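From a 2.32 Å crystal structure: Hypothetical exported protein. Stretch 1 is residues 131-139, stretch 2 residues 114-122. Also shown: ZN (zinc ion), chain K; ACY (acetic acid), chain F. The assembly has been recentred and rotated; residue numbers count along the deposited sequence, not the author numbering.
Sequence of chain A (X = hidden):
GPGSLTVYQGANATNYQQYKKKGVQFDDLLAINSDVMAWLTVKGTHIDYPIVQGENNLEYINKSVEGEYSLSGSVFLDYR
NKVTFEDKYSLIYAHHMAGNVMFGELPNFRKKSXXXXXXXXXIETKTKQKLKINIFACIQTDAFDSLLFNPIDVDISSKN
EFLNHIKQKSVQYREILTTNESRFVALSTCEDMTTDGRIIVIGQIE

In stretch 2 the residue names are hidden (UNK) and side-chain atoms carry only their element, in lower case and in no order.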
# COMPACT_ATOMS: atom_id res chain seq x y z
N LEU A 131 -0.12 -5.14 12.81
CA LEU A 131 0.77 -5.84 11.95
C LEU A 131 1.97 -4.96 11.72
O LEU A 131 1.87 -3.75 11.72
CB LEU A 131 0.10 -6.20 10.62
CG LEU A 131 -1.33 -6.74 10.73
CD1 LEU A 131 -2.08 -6.64 9.41
CD2 LEU A 131 -1.30 -8.19 11.25
N LYS A 132 3.13 -5.58 11.57
CA LYS A 132 4.34 -4.86 11.31
C LYS A 132 4.78 -5.40 9.98
O LYS A 132 4.72 -6.61 9.74
CB LYS A 132 5.38 -5.14 12.39
CG LYS A 132 6.72 -4.49 12.17
CD LYS A 132 7.62 -4.72 13.38
CE LYS A 132 9.09 -4.86 12.95
NZ LYS A 132 10.02 -5.09 14.11
N ILE A 133 5.17 -4.50 9.10
CA ILE A 133 5.58 -4.93 7.79
C ILE A 133 7.01 -4.52 7.61
O ILE A 133 7.34 -3.37 7.88
CB ILE A 133 4.69 -4.25 6.70
CG1 ILE A 133 3.25 -4.73 6.81
CG2 ILE A 133 5.22 -4.53 5.34
CD1 ILE A 133 2.38 -3.95 7.79
N ASN A 134 7.87 -5.44 7.17
CA ASN A 134 9.28 -5.15 6.92
C ASN A 134 9.52 -4.77 5.44
O ASN A 134 9.35 -5.61 4.55
CB ASN A 134 10.14 -6.40 7.25
CG ASN A 134 9.97 -6.89 8.69
OD1 ASN A 134 10.23 -6.14 9.64
ND2 ASN A 134 9.54 -8.13 8.86
N ILE A 135 9.93 -3.53 5.17
CA ILE A 135 10.09 -3.05 3.80
C ILE A 135 11.31 -3.67 3.13
O ILE A 135 12.40 -3.69 3.72
CB ILE A 135 10.22 -1.48 3.76
CG1 ILE A 135 9.01 -0.83 4.45
CG2 ILE A 135 10.47 -0.98 2.33
CD1 ILE A 135 9.15 0.67 4.68
N PHE A 136 11.18 -4.17 1.90
CA PHE A 136 12.36 -4.70 1.23
C PHE A 136 12.60 -4.15 -0.17
O PHE A 136 13.65 -4.40 -0.72
CB PHE A 136 12.37 -6.24 1.20
CG PHE A 136 11.27 -6.85 0.39
CD1 PHE A 136 11.43 -7.08 -0.97
CD2 PHE A 136 10.07 -7.20 0.98
CE1 PHE A 136 10.40 -7.64 -1.73
CE2 PHE A 136 9.03 -7.77 0.24
CZ PHE A 136 9.19 -7.99 -1.11
N ALA A 137 11.66 -3.41 -0.75
CA ALA A 137 11.88 -2.86 -2.10
C ALA A 137 11.14 -1.56 -2.36
O ALA A 137 10.02 -1.36 -1.88
CB ALA A 137 11.51 -3.89 -3.16
N CYS A 138 11.77 -0.69 -3.14
CA CYS A 138 11.12 0.44 -3.76
C CYS A 138 11.17 0.23 -5.26
O CYS A 138 12.26 0.12 -5.83
CB CYS A 138 11.88 1.72 -3.43
SG CYS A 138 11.06 3.21 -4.01
N ILE A 139 10.01 0.21 -5.91
CA ILE A 139 9.90 -0.20 -7.32
C ILE A 139 9.47 0.95 -8.25
O ILE A 139 8.61 1.76 -7.89
CB ILE A 139 8.85 -1.34 -7.42
CG1 ILE A 139 9.32 -2.57 -6.62
CG2 ILE A 139 8.45 -1.67 -8.87
CD1 ILE A 139 8.19 -3.43 -6.08
N UNK A 114 17.58 7.21 2.79
CA UNK A 114 16.20 7.14 3.31
C UNK A 114 15.70 5.68 3.40
O UNK A 114 15.11 5.28 4.39
c UNK A 114 12.33 9.43 4.43
c UNK A 114 13.57 9.28 3.84
c UNK A 114 15.24 7.99 2.45
c UNK A 114 11.35 8.45 4.26
c UNK A 114 12.88 7.19 2.90
c UNK A 114 13.86 8.16 3.07
c UNK A 114 11.62 7.33 3.49
N UNK A 115 15.94 4.92 2.35
CA UNK A 115 15.58 3.51 2.31
C UNK A 115 16.27 2.67 3.37
O UNK A 115 15.66 1.78 3.96
c UNK A 115 15.49 1.53 0.76
c UNK A 115 15.92 2.95 0.94
c UNK A 115 14.69 -1.15 0.43
c UNK A 115 16.42 0.49 0.93
c UNK A 115 16.03 -0.84 0.77
c UNK A 115 14.16 1.22 0.42
c UNK A 115 13.77 -0.11 0.25
N UNK A 116 17.56 2.92 3.62
CA UNK A 116 18.25 2.22 4.72
C UNK A 116 17.79 2.69 6.11
O UNK A 116 17.91 1.95 7.07
o UNK A 116 19.69 0.82 2.73
c UNK A 116 20.35 1.65 3.38
c UNK A 116 19.77 2.34 4.61
n UNK A 116 21.59 1.99 3.04
N UNK A 117 17.27 3.90 6.23
CA UNK A 117 16.90 4.38 7.57
C UNK A 117 15.51 3.96 8.03
O UNK A 117 15.29 3.68 9.22
c UNK A 117 17.14 6.36 9.17
c UNK A 117 16.89 8.25 10.83
n UNK A 117 15.50 8.77 11.07
c UNK A 117 17.06 5.90 7.69
c UNK A 117 17.18 7.87 9.35
N UNK A 118 14.58 3.90 7.09
CA UNK A 118 13.17 3.64 7.39
C UNK A 118 12.78 2.32 6.74
O UNK A 118 12.78 2.20 5.50
c UNK A 118 13.41 7.16 6.85
c UNK A 118 12.97 7.70 8.94
n UNK A 118 12.51 6.48 8.72
n UNK A 118 13.52 8.14 7.82
c UNK A 118 12.76 6.12 7.41
c UNK A 118 12.34 4.80 6.85
N UNK A 119 12.48 1.33 7.57
CA UNK A 119 12.50 -0.07 7.15
C UNK A 119 11.21 -0.80 7.45
O UNK A 119 11.08 -1.98 7.16
c UNK A 119 16.01 -0.74 8.53
c UNK A 119 17.34 -1.12 7.92
n UNK A 119 18.04 -2.01 8.89
c UNK A 119 13.64 -0.79 7.87
c UNK A 119 15.01 -0.38 7.44
N UNK A 120 10.25 -0.11 8.06
CA UNK A 120 9.02 -0.77 8.40
C UNK A 120 7.81 0.18 8.24
O UNK A 120 7.94 1.40 8.25
c UNK A 120 9.50 -0.16 10.80
c UNK A 120 9.11 -1.27 9.84
o UNK A 120 8.75 -0.55 13.01
c UNK A 120 9.71 -0.63 12.21
o UNK A 120 10.85 -1.07 12.51
N UNK A 121 6.63 -0.41 8.09
CA UNK A 121 5.42 0.34 8.32
C UNK A 121 4.48 -0.59 9.01
O UNK A 121 4.74 -1.80 9.08
c UNK A 121 4.39 -0.07 6.00
c UNK A 121 4.85 0.94 7.04
c UNK A 121 3.54 -1.83 3.99
c UNK A 121 4.84 -1.32 3.98
c UNK A 121 2.65 -1.45 5.01
c UNK A 121 3.08 -0.56 6.01
c UNK A 121 5.24 -0.46 4.98
N UNK A 122 3.41 -0.06 9.56
CA UNK A 122 2.55 -0.90 10.34
C UNK A 122 1.08 -0.63 10.05
O UNK A 122 0.71 0.46 9.64
c UNK A 122 2.86 -0.66 11.82
o UNK A 122 2.59 0.68 12.17
ZN ZN K . 13.85 10.06 8.56
C ACY F . -0.69 1.31 13.34
O ACY F . -1.23 2.37 13.72
OXT ACY F . -0.50 1.05 12.13
CH3 ACY F . -0.24 0.31 14.37
O HOH W 1 15.13 10.14 6.85
O HOH W 2 12.05 11.69 7.65
O HOH W 3 12.50 10.14 10.69

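Position 114 carries seven side-chain carbons, one leading into a ring of six, with no hetero atom; that is phenylalanine. Phe 114 lies out of reach of stretch 1, but its backbone O accepts a hydrogen bond from N of position 118, 3.1 Å away, holding the last helical turn.

Position 115 repeats the pattern, one carbon and a six-carbon ring without a hydroxyl. Its CA-to-CB bond points sideways, yet the ring comes nearer, meeting Ile 135 CG2 and, near the plane of its edge, the backbone N of Ala 137 and O of Phe 136. This is Phe 115; its CZ is 3.6 Å from Phe 136 O and its CE1 4.0 Å from Ile 135 CG2.

Position 116 has two carbons, the second bearing one oxygen and one nitrogen: an amide one methylene from the backbone, so Asn 116. Position 117 has four carbons in a row ending in nitrogen, Lys 117. Both are exposed and touch nothing on stretch 1.

At position 118, one carbon leads to a five-membered ring of three carbons and two nitrogens, an imidazole. One ring nitrogen coordinates the zinc ion, which also binds three waters. This is His 118, the first residue after the helix to leave helical phi/psi. Its ring leads away from stretch 1, and NE2 binds ZN at 2.1 Å, while its backbone O lies 4.0 Å from Ile 135 CD1.

Position 119 again shows four carbons in a row ending in nitrogen, with the chain end leading away into an exposed setting: Lys 119. Its backbone does the pairing, O accepting a hydrogen bond from Ile 135 N at 2.8 Å.

Position 120 has three carbons, the third carrying two oxygens, a carboxylate after two methylenes, hence Glu 120. It shares a sheet face with Lys 132; OE1 is 4.4 Å from Lys 132 NZ, opposite charges near each other but beyond a salt bridge.

Position 121 has one carbon and a six-carbon ring, lying on the same face as Ile 133: Phe 121. Ile 133 CB sits 3.8 Å from the ring centroid, 10° off the normal, a CH-pi contact, and Ile 135 CG1 approaches the ring edge, 3.8 Å from CD2.

Position 122 holds one carbon and one oxygen, unbranched, which makes Ser 122. Its CB is 3.2 Å from Leu 131 O, and OG donates a hydrogen bond to OXT of the acetic acid at 3.1 Å.

The rule is a division by face. Two antiparallel strands are tied by reciprocal bonds, Ile 133 N to Phe 121 O at 2.7 Å and Phe 121 N to Ile 133 O at 3.1 Å, with the Lys 119 link extending the ladder. The face of Ile 133 and Phe 121 is apolar and packed; that of Lys 132, Asn 134, Glu 120 and Ser 122 is polar and partly exposed. Beyond the strand pairing, Phe 115 reaches from the helix to Ile 135, joining helix and strand.

Stretch 2 (114-122) FFNKHKEFS
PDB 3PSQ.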